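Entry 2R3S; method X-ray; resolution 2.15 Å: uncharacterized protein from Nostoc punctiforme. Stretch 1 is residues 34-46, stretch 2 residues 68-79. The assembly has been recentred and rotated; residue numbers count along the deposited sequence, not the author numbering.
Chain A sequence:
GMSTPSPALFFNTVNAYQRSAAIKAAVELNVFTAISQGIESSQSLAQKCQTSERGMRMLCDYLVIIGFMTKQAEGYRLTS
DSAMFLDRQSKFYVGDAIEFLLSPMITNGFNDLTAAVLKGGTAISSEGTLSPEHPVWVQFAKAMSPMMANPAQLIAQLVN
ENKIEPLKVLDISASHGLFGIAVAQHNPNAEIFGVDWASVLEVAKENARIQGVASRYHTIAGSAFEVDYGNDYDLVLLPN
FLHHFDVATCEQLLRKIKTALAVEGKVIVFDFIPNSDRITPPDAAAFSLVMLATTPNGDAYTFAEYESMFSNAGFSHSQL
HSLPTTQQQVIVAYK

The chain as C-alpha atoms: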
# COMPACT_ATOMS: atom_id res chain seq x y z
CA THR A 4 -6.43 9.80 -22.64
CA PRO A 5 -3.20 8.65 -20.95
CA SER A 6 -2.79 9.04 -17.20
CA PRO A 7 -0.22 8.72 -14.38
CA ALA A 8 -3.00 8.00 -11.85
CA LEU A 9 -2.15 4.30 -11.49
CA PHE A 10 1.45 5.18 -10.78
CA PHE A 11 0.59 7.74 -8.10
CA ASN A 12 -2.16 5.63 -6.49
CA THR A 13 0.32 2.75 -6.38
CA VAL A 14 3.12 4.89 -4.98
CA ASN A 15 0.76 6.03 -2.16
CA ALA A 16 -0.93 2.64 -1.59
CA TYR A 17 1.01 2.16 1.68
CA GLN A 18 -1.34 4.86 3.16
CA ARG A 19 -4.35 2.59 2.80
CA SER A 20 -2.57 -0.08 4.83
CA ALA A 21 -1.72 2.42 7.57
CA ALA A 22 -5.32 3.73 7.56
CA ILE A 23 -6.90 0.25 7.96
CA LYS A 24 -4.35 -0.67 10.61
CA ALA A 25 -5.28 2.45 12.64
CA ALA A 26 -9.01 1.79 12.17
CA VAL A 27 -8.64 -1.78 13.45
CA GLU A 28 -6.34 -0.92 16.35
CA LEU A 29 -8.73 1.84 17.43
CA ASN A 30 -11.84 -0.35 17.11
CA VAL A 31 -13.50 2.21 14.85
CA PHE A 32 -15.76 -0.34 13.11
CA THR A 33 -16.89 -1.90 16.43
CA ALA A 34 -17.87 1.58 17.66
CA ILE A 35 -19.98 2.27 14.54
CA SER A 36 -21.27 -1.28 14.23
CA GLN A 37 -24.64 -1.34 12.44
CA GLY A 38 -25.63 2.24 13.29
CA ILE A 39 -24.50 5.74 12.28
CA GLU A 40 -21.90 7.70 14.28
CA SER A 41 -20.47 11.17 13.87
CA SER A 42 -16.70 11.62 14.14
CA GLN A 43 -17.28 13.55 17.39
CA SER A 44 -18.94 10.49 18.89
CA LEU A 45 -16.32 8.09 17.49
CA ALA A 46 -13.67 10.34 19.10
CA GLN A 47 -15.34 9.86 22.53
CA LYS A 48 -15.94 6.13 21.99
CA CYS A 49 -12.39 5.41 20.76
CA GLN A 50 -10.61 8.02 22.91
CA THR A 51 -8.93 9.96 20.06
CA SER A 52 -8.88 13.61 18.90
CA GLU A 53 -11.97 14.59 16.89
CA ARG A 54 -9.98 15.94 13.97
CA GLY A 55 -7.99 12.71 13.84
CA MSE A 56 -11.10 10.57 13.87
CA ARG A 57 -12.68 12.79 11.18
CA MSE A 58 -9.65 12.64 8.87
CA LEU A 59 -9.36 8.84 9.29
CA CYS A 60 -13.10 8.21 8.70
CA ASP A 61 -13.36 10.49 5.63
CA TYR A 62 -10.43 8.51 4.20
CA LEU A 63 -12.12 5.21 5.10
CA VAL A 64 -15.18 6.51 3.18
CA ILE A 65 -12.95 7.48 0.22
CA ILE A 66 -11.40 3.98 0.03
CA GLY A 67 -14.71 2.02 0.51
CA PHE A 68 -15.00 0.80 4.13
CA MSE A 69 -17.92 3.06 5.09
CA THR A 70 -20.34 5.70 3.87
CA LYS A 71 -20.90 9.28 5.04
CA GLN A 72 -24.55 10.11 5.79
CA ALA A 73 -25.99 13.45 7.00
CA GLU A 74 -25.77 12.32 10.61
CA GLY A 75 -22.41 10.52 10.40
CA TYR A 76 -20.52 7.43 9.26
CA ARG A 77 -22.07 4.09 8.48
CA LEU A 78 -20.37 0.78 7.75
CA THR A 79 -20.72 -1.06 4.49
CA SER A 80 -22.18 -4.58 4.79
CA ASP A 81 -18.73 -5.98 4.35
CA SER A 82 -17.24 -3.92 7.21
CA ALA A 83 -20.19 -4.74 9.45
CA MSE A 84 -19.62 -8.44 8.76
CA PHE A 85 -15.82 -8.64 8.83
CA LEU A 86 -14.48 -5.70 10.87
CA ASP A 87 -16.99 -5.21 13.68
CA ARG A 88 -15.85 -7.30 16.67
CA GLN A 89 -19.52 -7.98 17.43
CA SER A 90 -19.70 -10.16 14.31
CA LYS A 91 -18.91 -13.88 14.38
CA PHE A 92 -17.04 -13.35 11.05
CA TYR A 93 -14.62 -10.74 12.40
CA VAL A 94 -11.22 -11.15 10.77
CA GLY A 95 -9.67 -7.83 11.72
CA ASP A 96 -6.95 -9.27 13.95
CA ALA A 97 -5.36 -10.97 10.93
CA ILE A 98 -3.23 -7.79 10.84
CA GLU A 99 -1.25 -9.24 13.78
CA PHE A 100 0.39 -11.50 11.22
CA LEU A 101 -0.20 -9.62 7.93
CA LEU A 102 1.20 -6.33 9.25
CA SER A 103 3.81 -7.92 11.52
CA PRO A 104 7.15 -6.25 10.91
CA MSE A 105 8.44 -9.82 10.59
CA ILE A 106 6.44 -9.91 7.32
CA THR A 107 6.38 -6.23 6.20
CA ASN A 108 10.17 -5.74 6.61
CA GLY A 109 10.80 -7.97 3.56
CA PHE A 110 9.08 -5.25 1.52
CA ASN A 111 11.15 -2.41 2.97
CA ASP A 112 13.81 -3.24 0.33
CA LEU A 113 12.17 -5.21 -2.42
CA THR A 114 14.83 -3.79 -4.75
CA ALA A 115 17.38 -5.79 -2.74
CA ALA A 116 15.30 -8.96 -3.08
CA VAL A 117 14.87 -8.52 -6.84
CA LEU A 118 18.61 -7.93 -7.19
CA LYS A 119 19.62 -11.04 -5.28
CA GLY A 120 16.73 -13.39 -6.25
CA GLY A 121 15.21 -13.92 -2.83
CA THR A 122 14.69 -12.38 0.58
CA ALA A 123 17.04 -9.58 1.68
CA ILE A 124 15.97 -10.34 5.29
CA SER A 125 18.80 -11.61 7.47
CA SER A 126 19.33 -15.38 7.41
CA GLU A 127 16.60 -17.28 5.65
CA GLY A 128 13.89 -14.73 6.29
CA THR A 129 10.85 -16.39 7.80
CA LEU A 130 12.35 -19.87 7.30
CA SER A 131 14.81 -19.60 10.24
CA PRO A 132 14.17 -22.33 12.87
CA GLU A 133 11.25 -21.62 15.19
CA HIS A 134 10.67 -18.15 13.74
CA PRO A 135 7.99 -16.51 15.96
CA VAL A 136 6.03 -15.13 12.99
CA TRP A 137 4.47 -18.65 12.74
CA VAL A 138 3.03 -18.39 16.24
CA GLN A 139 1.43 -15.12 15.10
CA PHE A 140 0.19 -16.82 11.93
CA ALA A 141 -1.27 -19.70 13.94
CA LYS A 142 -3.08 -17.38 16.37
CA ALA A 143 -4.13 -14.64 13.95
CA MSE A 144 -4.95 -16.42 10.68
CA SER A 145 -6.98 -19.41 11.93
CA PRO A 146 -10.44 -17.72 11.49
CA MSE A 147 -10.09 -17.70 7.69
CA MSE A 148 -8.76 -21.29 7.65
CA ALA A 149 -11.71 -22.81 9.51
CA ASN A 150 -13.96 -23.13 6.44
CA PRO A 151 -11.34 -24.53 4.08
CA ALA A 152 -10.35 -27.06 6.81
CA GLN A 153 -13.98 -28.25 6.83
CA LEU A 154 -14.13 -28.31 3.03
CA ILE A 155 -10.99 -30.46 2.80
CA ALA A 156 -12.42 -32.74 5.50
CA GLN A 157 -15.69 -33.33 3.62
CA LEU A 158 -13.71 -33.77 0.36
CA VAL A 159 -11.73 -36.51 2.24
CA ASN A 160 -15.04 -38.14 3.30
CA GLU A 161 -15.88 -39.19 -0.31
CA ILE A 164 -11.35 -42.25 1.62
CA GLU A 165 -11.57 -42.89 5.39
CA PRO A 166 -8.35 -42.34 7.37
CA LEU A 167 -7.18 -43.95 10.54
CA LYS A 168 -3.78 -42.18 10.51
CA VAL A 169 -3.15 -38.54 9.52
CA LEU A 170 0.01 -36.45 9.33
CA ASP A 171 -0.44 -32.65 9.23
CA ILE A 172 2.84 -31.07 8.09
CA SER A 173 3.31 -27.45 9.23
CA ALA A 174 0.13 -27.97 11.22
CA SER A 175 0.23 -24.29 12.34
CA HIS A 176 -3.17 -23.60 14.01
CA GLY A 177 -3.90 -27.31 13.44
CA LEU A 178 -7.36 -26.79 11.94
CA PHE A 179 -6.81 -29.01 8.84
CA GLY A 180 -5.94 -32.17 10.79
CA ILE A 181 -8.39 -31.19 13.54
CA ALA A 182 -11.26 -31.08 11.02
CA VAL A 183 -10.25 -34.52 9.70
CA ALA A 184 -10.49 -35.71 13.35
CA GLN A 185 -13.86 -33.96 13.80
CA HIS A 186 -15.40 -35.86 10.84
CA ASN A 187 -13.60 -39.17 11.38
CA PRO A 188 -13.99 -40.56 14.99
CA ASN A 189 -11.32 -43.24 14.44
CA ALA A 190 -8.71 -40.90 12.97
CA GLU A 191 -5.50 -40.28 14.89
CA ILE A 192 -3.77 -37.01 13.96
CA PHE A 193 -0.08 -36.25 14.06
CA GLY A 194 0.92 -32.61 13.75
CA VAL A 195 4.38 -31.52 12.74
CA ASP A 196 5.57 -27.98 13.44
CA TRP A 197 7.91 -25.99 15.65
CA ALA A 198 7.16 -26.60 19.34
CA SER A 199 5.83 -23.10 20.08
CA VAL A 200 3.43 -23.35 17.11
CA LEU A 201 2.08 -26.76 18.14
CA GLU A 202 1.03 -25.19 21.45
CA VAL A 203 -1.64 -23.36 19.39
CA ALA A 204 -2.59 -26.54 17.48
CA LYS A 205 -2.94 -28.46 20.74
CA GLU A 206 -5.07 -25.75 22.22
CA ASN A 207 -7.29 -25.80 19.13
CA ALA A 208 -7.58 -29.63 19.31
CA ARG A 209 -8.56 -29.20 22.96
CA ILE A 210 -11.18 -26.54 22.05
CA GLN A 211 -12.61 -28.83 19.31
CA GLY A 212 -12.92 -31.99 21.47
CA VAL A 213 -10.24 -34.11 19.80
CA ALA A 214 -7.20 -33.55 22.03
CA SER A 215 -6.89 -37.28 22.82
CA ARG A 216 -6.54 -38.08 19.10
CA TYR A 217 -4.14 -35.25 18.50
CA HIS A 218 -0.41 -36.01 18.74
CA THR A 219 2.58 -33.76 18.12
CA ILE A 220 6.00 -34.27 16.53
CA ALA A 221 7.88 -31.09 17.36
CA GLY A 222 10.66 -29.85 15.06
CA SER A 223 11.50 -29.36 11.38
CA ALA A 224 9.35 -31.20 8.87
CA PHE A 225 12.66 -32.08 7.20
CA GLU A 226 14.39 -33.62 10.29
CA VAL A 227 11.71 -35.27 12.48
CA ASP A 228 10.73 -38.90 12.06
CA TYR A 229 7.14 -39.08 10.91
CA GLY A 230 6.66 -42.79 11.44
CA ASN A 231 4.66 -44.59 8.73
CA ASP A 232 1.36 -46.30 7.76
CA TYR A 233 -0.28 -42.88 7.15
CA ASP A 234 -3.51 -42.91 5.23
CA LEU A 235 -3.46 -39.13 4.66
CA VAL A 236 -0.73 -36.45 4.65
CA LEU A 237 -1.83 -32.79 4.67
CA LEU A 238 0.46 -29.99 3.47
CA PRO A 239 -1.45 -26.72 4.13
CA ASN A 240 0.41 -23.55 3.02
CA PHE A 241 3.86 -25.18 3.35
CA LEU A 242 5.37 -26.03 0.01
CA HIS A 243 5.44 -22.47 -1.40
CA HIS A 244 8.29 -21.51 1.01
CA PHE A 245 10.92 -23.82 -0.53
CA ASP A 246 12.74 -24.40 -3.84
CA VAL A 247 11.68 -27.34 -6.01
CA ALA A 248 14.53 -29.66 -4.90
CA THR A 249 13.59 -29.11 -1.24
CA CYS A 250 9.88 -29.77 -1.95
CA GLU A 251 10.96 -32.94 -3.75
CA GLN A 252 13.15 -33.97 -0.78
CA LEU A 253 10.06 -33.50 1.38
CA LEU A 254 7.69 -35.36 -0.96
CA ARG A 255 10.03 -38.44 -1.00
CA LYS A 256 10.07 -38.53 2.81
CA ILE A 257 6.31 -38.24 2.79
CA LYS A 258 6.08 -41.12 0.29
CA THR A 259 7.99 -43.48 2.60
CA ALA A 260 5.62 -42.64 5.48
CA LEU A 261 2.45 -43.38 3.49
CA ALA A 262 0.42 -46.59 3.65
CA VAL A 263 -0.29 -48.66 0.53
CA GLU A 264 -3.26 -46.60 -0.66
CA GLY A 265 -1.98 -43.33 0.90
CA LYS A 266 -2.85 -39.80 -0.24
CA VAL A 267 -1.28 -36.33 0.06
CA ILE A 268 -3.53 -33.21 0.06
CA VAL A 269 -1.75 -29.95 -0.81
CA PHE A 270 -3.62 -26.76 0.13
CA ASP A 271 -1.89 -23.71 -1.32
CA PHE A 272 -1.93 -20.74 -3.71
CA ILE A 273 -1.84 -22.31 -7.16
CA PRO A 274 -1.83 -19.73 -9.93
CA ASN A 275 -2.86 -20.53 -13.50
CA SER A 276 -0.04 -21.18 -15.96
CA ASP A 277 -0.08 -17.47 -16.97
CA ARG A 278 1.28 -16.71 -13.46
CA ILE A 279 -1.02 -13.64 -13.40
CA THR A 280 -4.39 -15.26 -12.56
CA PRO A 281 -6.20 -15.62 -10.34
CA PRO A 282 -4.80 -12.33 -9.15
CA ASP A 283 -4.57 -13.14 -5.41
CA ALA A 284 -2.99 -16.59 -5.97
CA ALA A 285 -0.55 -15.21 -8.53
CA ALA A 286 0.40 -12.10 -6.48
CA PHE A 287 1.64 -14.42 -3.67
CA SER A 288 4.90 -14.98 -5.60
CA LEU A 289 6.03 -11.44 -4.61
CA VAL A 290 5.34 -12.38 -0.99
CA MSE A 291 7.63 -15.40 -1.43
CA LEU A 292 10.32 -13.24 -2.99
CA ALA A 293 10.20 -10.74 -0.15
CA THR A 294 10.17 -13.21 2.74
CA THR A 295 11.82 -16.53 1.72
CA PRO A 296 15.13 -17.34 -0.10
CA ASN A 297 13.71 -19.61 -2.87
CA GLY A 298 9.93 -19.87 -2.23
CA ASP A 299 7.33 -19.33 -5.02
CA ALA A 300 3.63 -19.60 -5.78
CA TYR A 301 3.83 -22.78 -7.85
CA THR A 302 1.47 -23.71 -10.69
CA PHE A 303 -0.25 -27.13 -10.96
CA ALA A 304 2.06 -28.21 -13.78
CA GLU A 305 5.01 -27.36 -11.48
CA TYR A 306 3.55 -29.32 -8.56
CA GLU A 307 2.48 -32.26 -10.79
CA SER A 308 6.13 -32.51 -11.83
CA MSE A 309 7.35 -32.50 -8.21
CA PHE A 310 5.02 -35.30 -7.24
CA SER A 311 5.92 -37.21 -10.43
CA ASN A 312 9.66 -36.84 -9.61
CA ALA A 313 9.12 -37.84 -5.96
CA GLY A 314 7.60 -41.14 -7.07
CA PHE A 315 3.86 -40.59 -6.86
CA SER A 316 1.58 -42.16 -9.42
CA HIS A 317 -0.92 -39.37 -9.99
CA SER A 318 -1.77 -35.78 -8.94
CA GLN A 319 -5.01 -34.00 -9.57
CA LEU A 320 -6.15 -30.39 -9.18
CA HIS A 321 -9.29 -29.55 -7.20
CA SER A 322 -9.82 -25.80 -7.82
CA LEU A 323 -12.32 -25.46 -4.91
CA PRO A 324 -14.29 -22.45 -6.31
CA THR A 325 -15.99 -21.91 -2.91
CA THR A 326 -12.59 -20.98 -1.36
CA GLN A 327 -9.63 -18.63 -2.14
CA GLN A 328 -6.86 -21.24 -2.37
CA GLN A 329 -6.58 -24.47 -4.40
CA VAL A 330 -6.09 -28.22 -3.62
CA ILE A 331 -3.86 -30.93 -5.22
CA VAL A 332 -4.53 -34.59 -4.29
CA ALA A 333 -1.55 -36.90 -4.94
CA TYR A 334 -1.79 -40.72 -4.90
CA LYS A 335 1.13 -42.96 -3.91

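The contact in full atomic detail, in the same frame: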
# COMPACT_ATOMS: atom_id res chain seq x y z
N ALA A 34 -17.17 0.41 17.11
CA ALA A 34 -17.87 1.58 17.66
C ALA A 34 -19.04 2.07 16.79
O ALA A 34 -20.06 2.56 17.32
CB ALA A 34 -16.87 2.73 17.91
N ILE A 35 -18.89 1.97 15.47
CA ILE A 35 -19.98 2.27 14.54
C ILE A 35 -20.98 1.12 14.48
O ILE A 35 -22.19 1.32 14.53
CB ILE A 35 -19.47 2.57 13.11
CG1 ILE A 35 -18.53 3.78 13.10
CG2 ILE A 35 -20.65 2.88 12.21
CD1 ILE A 35 -17.75 3.93 11.83
N SER A 36 -20.46 -0.09 14.33
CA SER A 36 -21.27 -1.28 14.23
C SER A 36 -22.35 -1.14 13.15
O SER A 36 -22.03 -0.79 12.02
CB SER A 36 -21.85 -1.68 15.59
OG SER A 36 -22.42 -2.98 15.50
N GLN A 37 -23.61 -1.40 13.48
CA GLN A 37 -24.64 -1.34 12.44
C GLN A 37 -25.44 -0.05 12.45
O GLN A 37 -26.42 0.06 11.75
CB GLN A 37 -25.56 -2.56 12.51
CG GLN A 37 -24.78 -3.89 12.47
CD GLN A 37 -25.56 -5.07 11.91
OE1 GLN A 37 -26.72 -4.94 11.54
NE2 GLN A 37 -24.90 -6.22 11.82
N GLY A 38 -24.99 0.93 13.23
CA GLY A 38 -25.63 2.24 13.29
C GLY A 38 -24.88 3.33 12.52
O GLY A 38 -24.17 3.06 11.58
N ILE A 39 -25.04 4.57 12.97
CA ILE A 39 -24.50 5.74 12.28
C ILE A 39 -23.90 6.63 13.35
O ILE A 39 -24.60 7.01 14.26
CB ILE A 39 -25.59 6.53 11.47
CG1 ILE A 39 -26.12 5.67 10.31
CG2 ILE A 39 -25.02 7.81 10.93
CD1 ILE A 39 -27.41 6.20 9.55
N GLU A 40 -22.60 6.93 13.25
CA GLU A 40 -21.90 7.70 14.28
C GLU A 40 -21.15 8.85 13.67
O GLU A 40 -20.43 8.67 12.69
CB GLU A 40 -20.85 6.84 14.98
CG GLU A 40 -21.37 5.68 15.76
CD GLU A 40 -22.28 6.09 16.88
OE1 GLU A 40 -22.21 7.25 17.37
OE2 GLU A 40 -23.10 5.23 17.25
N SER A 41 -21.28 10.02 14.26
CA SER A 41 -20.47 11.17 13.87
C SER A 41 -19.03 10.94 14.32
O SER A 41 -18.75 10.10 15.19
CB SER A 41 -21.03 12.42 14.54
OG SER A 41 -20.92 12.29 15.95
N SER A 42 -18.10 11.70 13.74
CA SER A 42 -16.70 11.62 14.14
C SER A 42 -16.48 12.13 15.59
O SER A 42 -15.58 11.69 16.30
CB SER A 42 -15.82 12.39 13.17
OG SER A 42 -16.26 13.71 13.02
N GLN A 43 -17.30 13.05 16.02
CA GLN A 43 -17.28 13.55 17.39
C GLN A 43 -17.56 12.41 18.39
O GLN A 43 -16.89 12.25 19.44
CB GLN A 43 -18.32 14.64 17.53
CG GLN A 43 -17.99 15.94 16.73
CD GLN A 43 -18.38 15.96 15.20
OE1 GLN A 43 -18.80 14.97 14.59
NE2 GLN A 43 -18.21 17.13 14.60
N SER A 44 -18.55 11.60 18.04
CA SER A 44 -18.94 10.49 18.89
C SER A 44 -17.92 9.35 18.80
O SER A 44 -17.63 8.71 19.80
CB SER A 44 -20.38 10.06 18.57
OG SER A 44 -20.59 8.68 18.77
N LEU A 45 -17.36 9.09 17.62
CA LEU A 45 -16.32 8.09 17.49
C LEU A 45 -15.05 8.51 18.24
O LEU A 45 -14.33 7.66 18.77
CB LEU A 45 -16.04 7.77 16.01
CG LEU A 45 -17.20 7.09 15.27
CD1 LEU A 45 -16.95 7.00 13.73
CD2 LEU A 45 -17.48 5.72 15.87
N ALA A 46 -14.78 9.81 18.30
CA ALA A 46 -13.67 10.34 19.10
C ALA A 46 -13.83 10.01 20.58
O ALA A 46 -12.88 9.59 21.23
CB ALA A 46 -13.56 11.87 18.88
N PHE A 68 -14.60 1.53 2.91
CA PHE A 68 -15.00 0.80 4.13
C PHE A 68 -16.30 1.30 4.79
O PHE A 68 -16.89 0.60 5.62
CB PHE A 68 -13.85 0.83 5.14
CG PHE A 68 -12.69 -0.02 4.73
CD1 PHE A 68 -12.67 -1.37 5.04
CD2 PHE A 68 -11.65 0.51 4.01
CE1 PHE A 68 -11.61 -2.17 4.63
CE2 PHE A 68 -10.58 -0.30 3.60
CZ PHE A 68 -10.58 -1.63 3.91
N MSE A 69 -16.74 2.48 4.44
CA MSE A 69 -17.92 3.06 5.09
C MSE A 69 -18.50 4.16 4.23
O MSE A 69 -17.89 4.55 3.23
CB MSE A 69 -17.58 3.60 6.46
CG MSE A 69 -16.51 4.64 6.52
SE MSE A 69 -15.96 5.00 8.42
CE MSE A 69 -15.28 3.21 8.89
N THR A 70 -19.69 4.63 4.60
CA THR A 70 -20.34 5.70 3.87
C THR A 70 -20.52 6.87 4.83
O THR A 70 -20.40 6.68 6.04
CB THR A 70 -21.68 5.26 3.25
OG1 THR A 70 -22.58 4.85 4.28
CG2 THR A 70 -21.45 4.12 2.26
N LYS A 71 -20.74 8.05 4.27
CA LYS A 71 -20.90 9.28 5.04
C LYS A 71 -22.31 9.81 4.84
O LYS A 71 -22.63 10.33 3.79
CB LYS A 71 -19.84 10.31 4.61
CG LYS A 71 -19.59 11.37 5.64
CD LYS A 71 -18.52 12.35 5.19
CE LYS A 71 -18.34 13.49 6.22
NZ LYS A 71 -17.08 14.23 5.94
N GLN A 72 -23.18 9.60 5.83
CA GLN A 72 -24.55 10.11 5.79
C GLN A 72 -24.60 11.49 6.44
O GLN A 72 -23.58 11.97 6.94
CB GLN A 72 -25.53 9.17 6.52
CG GLN A 72 -25.47 7.70 6.05
CD GLN A 72 -25.70 7.55 4.56
OE1 GLN A 72 -26.66 8.12 4.02
NE2 GLN A 72 -24.81 6.77 3.87
N ALA A 73 -25.78 12.10 6.44
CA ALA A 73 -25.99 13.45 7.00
C ALA A 73 -25.59 13.48 8.45
O ALA A 73 -24.90 14.38 8.88
CB ALA A 73 -27.45 13.84 6.85
N GLU A 74 -25.99 12.43 9.18
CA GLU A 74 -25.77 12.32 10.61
C GLU A 74 -24.51 11.56 11.04
O GLU A 74 -24.28 11.38 12.22
CB GLU A 74 -27.00 11.67 11.24
CG GLU A 74 -28.29 12.44 10.94
CD GLU A 74 -28.29 13.85 11.56
OE1 GLU A 74 -27.65 14.06 12.62
OE2 GLU A 74 -28.95 14.75 10.99
N GLY A 75 -23.70 11.11 10.09
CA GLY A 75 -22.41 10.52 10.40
C GLY A 75 -22.04 9.37 9.49
O GLY A 75 -22.54 9.26 8.37
N TYR A 76 -21.15 8.53 10.00
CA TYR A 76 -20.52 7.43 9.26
C TYR A 76 -21.25 6.11 9.49
O TYR A 76 -21.74 5.84 10.58
CB TYR A 76 -19.05 7.28 9.65
CG TYR A 76 -18.22 8.51 9.37
CD1 TYR A 76 -17.77 8.81 8.08
CD2 TYR A 76 -17.91 9.40 10.39
CE1 TYR A 76 -17.02 9.93 7.83
CE2 TYR A 76 -17.16 10.54 10.14
CZ TYR A 76 -16.73 10.80 8.87
OH TYR A 76 -16.00 11.93 8.64
N ARG A 77 -21.33 5.31 8.44
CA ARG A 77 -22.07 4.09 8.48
C ARG A 77 -21.24 3.02 7.80
O ARG A 77 -20.62 3.27 6.79
CB ARG A 77 -23.42 4.29 7.78
CG ARG A 77 -24.35 3.11 7.97
CD ARG A 77 -25.81 3.40 7.57
NE ARG A 77 -26.51 2.12 7.40
N LEU A 78 -21.17 1.83 8.36
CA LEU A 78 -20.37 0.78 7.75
C LEU A 78 -21.04 0.26 6.48
O LEU A 78 -22.27 0.33 6.34
CB LEU A 78 -20.21 -0.37 8.72
CG LEU A 78 -19.48 -0.05 10.01
CD1 LEU A 78 -19.15 -1.38 10.62
CD2 LEU A 78 -18.25 0.78 9.70
N THR A 79 -20.23 -0.22 5.55
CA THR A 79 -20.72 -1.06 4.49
C THR A 79 -21.05 -2.44 5.07
O THR A 79 -20.62 -2.77 6.18
CB THR A 79 -19.68 -1.24 3.39
OG1 THR A 79 -18.56 -1.93 3.93
CG2 THR A 79 -19.25 0.11 2.75
O HOH W 1 -23.20 1.02 10.21
O HOH W 2 -16.87 14.21 9.91

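Stretch 1 leaves a helix, turns, and lays a short extended segment antiparallel against the second strand of the hairpin formed by stretch 2, before entering another helix. At the end of the first helix, Ile-35 points toward the hairpin and sits in an apolar pocket: its CD1 lies 3.9 Å from CE of the selenomethionine Met-69, 3.8 Å from Leu-78 CD2 and 4.2 Å from Tyr-76 CB. The chain then reverses through a type II' turn from Ile-35 to Gly-38, closed by Gly-38 N donating to Ile-35 O (3.1 Å), with Ser-36 at positive phi. Direct backbone pairing has not yet begun here; instead a water donates to Ser-36 O (2.8 Å) and Gly-38 O (2.6 Å) and accepts from Leu-78 N (2.9 Å), bridging the two stretches.

Ile-39 lies over the hairpin on the same face as Arg-77, its CG1 3.6 Å from the aliphatic Arg-77 CD, while its CA approaches Tyr-76 O at 3.2 Å in a CA-H...O contact. The firm pairing comes at Glu-40, whose N donates to Tyr-76 O (3.0 Å) and whose O accepts from Tyr-76 N (2.8 Å), both nearly straight. Beside this pair, Ser-41 CA comes within 4.0 Å of Gly-75 CA. A side chain on Gly-75 would point into this approach and clash with Glu-40 C and Ser-41 N.

Ser-41 caps the second helix, its OG accepting from Ser-44 N (3.2 Å); Ser-44 OG in turn donates to Glu-40 OE1 (2.6 Å), tying the strand residue to the helix start. The helix meets the buried Tyr-76 ring: Ser-42 CB reaches the ring edge, 3.8 Å from Tyr-76 CE2, and Leu-45 CD1 packs obliquely, 4.2 Å from Tyr-76 CD2. A second water donates to both Ser-42 OG (3.2 Å) and Tyr-76 OH (2.8 Å), adding a polar link to this apolar packing.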